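PDB 6Y43: angiopoietin-related protein 6 from Homo sapiens, which is a secreted angiopoietin-like factor whose fibrinogen-like globe domain binds calcium and probably mediates recognition of partner molecules. Local coordinates for residues Ala109-Gly115 and Gly130-Ala136. Sequence-based numbering, arbitrary orientation.
Sequences ARAHYDG and GQYHGDA
His112 and His133 form a hydrogen-bonded antiparallel pair in the beta hairpin made by strands 108-118 and 127-133 of the fibrinogen-like globe; the two short strand segments run at 156° to each other. His112 N donates to His133 O at 2.7 Å, nearly in line with the carbonyl, and His133 N returns a bond to His112 O. The same His133 O also accepts from His112 ND1 at 3.0 Å, in the plane of that imidazole but above the carbonyl plane, so one oxygen is gripped by two donors of one residue, and the ND1 bond, with that of NE2 to Glu44, holds the ring's rotation. The two imidazoles are almost parallel yet slid apart; what lies over the His133 face is His112 CB, 3.4 Å from the ring centroid, a CH-pi contact. With CG between the backbone N and carbonyl carbon (chi1 53°), the His133 ring folds over its partner strand, and NE2 reaches Asp114 OD1 at 3.1 Å, in the ring plane but from above the carboxylate plane. Replacing His133 by an alanine is likely to leave Asp114 OD1 without its imidazole donor and His112 CB without the ring face it packs on. On the other face of the hairpin, Tyr113 CZ meets Tyr132 CD1 at 3.6 Å with the ring planes oblique, and Ala111 CB touches the Tyr132 edge. Past Gly134, Asp135 OD1 takes the place of a backbone acceptor, receiving Arg110 N at 2.7 Å on its syn side, while Ala136 N donates to Arg110 O. Glu44 also forms a salt bridge with Arg110 NH1, and strand 95-102 pairs with the other edge of 108-118, which thus lies between 95-102 and 127-133.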
loop_
_atom_site.group_PDB
_atom_site.type_symbol
_atom_site.label_atom_id
_atom_site.label_comp_id
_atom_site.label_asym_id
_atom_site.label_seq_id
_atom_site.Cartn_x
_atom_site.Cartn_y
_atom_site.Cartn_z
ATOM N N ALA A 109 2.121 -6.471 13.175
ATOM C CA ALA A 109 0.669 -6.427 13.238
ATOM C C ALA A 109 0.104 -6.394 11.826
ATOM O O ALA A 109 0.795 -6.041 10.861
ATOM C CB ALA A 109 0.189 -5.224 14.061
ATOM N N ARG A 110 -1.168 -6.781 11.710
ATOM C CA ARG A 110 -1.807 -6.907 10.413
ATOM C C ARG A 110 -3.216 -6.343 10.433
ATOM O O ARG A 110 -3.945 -6.509 11.412
ATOM C CB ARG A 110 -1.856 -8.382 9.975
ATOM C CG ARG A 110 -0.546 -9.094 10.148
ATOM C CD ARG A 110 -0.643 -10.526 9.643
ATOM N NE ARG A 110 0.563 -11.296 9.932
ATOM C CZ ARG A 110 0.659 -12.610 9.763
ATOM N NH1 ARG A 110 -0.382 -13.288 9.304
ATOM N NH2 ARG A 110 1.790 -13.240 10.050
ATOM N N ALA A 111 -3.601 -5.714 9.323
ATOM C CA ALA A 111 -4.965 -5.261 9.091
ATOM C C ALA A 111 -5.447 -5.858 7.775
ATOM O O ALA A 111 -4.667 -5.988 6.822
ATOM C CB ALA A 111 -5.063 -3.743 9.056
ATOM N N HIS A 112 -6.711 -6.280 7.747
ATOM C CA HIS A 112 -7.341 -6.837 6.564
ATOM C C HIS A 112 -8.613 -6.063 6.245
ATOM O O HIS A 112 -9.365 -5.699 7.156
ATOM C CB HIS A 112 -7.729 -8.318 6.749
ATOM C CG HIS A 112 -6.644 -9.186 7.293
ATOM N ND1 HIS A 112 -6.257 -9.160 8.616
ATOM C CD2 HIS A 112 -5.896 -10.147 6.701
ATOM C CE1 HIS A 112 -5.292 -10.047 8.806
ATOM N NE2 HIS A 112 -5.051 -10.653 7.659
ATOM N N TYR A 113 -8.853 -5.831 4.954
ATOM C CA TYR A 113 -10.102 -5.250 4.467
ATOM C C TYR A 113 -10.662 -6.144 3.373
ATOM O O TYR A 113 -9.988 -6.414 2.372
ATOM C CB TYR A 113 -9.903 -3.820 3.961
ATOM C CG TYR A 113 -9.364 -2.939 5.058
ATOM C CD1 TYR A 113 -8.012 -2.922 5.342
ATOM C CD2 TYR A 113 -10.216 -2.189 5.880
ATOM C CE1 TYR A 113 -7.514 -2.158 6.383
ATOM C CE2 TYR A 113 -9.712 -1.419 6.923
ATOM C CZ TYR A 113 -8.372 -1.414 7.176
ATOM O OH TYR A 113 -7.867 -0.680 8.236
ATOM N N ASP A 114 -11.881 -6.633 3.587
ATOM C CA ASP A 114 -12.540 -7.538 2.651
ATOM C C ASP A 114 -13.240 -6.686 1.603
ATOM O O ASP A 114 -14.439 -6.439 1.645
ATOM C CB ASP A 114 -13.502 -8.459 3.382
ATOM C CG ASP A 114 -12.780 -9.506 4.214
ATOM O OD1 ASP A 114 -11.544 -9.613 4.119
ATOM O OD2 ASP A 114 -13.451 -10.241 4.959
ATOM N N GLY A 115 -12.456 -6.225 0.649
ATOM C CA GLY A 115 -12.943 -5.290 -0.332
ATOM C C GLY A 115 -11.971 -4.144 -0.401
ATOM O O GLY A 115 -11.647 -3.527 0.613
ATOM N N GLY A 130 -13.302 -2.763 2.151
ATOM C CA GLY A 130 -14.435 -3.433 2.741
ATOM C C GLY A 130 -14.412 -3.638 4.234
ATOM O O GLY A 130 -13.711 -2.915 4.982
ATOM N N GLN A 131 -15.062 -4.695 4.714
ATOM C CA GLN A 131 -15.084 -4.987 6.149
ATOM C C GLN A 131 -13.701 -5.240 6.734
ATOM O O GLN A 131 -12.907 -6.005 6.194
ATOM C CB GLN A 131 -16.000 -6.198 6.417
ATOM C CG GLN A 131 -16.137 -6.641 7.860
ATOM C CD GLN A 131 -17.334 -7.566 8.015
ATOM O OE1 GLN A 131 -17.457 -8.569 7.301
ATOM N NE2 GLN A 131 -18.243 -7.215 8.922
ATOM N N TYR A 132 -13.457 -4.645 7.898
ATOM C CA TYR A 132 -12.177 -4.739 8.575
ATOM C C TYR A 132 -12.070 -5.961 9.510
ATOM O O TYR A 132 -13.028 -6.335 10.192
ATOM C CB TYR A 132 -11.899 -3.467 9.397
ATOM C CG TYR A 132 -10.755 -3.649 10.371
ATOM C CD1 TYR A 132 -9.451 -3.453 9.981
ATOM C CD2 TYR A 132 -10.988 -4.072 11.696
ATOM C CE1 TYR A 132 -8.405 -3.673 10.834
ATOM C CE2 TYR A 132 -9.939 -4.281 12.564
ATOM C CZ TYR A 132 -8.647 -4.082 12.125
ATOM O OH TYR A 132 -7.567 -4.288 12.941
ATOM N N HIS A 133 -10.865 -6.537 9.576
ATOM C CA HIS A 133 -10.456 -7.419 10.672
ATOM C C HIS A 133 -8.936 -7.419 10.799
ATOM O O HIS A 133 -8.229 -7.301 9.797
ATOM C CB HIS A 133 -10.979 -8.858 10.470
ATOM C CG HIS A 133 -10.647 -9.476 9.142
ATOM N ND1 HIS A 133 -9.749 -10.512 8.997
ATOM C CD2 HIS A 133 -11.137 -9.234 7.905
ATOM C CE1 HIS A 133 -9.680 -10.866 7.728
ATOM N NE2 HIS A 133 -10.509 -10.101 7.041
ATOM N N GLY A 134 -8.432 -7.567 12.022
ATOM C CA GLY A 134 -7.001 -7.760 12.211
ATOM C C GLY A 134 -6.544 -7.299 13.578
ATOM O O GLY A 134 -7.267 -6.633 14.309
ATOM N N ASP A 135 -5.288 -7.649 13.909
ATOM C CA ASP A 135 -4.749 -7.249 15.203
ATOM C C ASP A 135 -4.192 -5.835 15.205
ATOM O O ASP A 135 -4.030 -5.254 16.280
ATOM C CB ASP A 135 -3.688 -8.258 15.704
ATOM C CG ASP A 135 -2.506 -8.442 14.781
ATOM O OD1 ASP A 135 -2.581 -8.108 13.609
ATOM O OD2 ASP A 135 -1.494 -9.000 15.257
ATOM N N ALA A 136 -3.953 -5.242 14.037
ATOM C CA ALA A 136 -3.348 -3.922 13.997
ATOM C C ALA A 136 -4.293 -2.857 14.532
ATOM O O ALA A 136 -3.843 -1.852 15.098
ATOM C CB ALA A 136 -2.953 -3.584 12.558
HETATM O O HOH W 1 -16.885 -6.305 3.036
#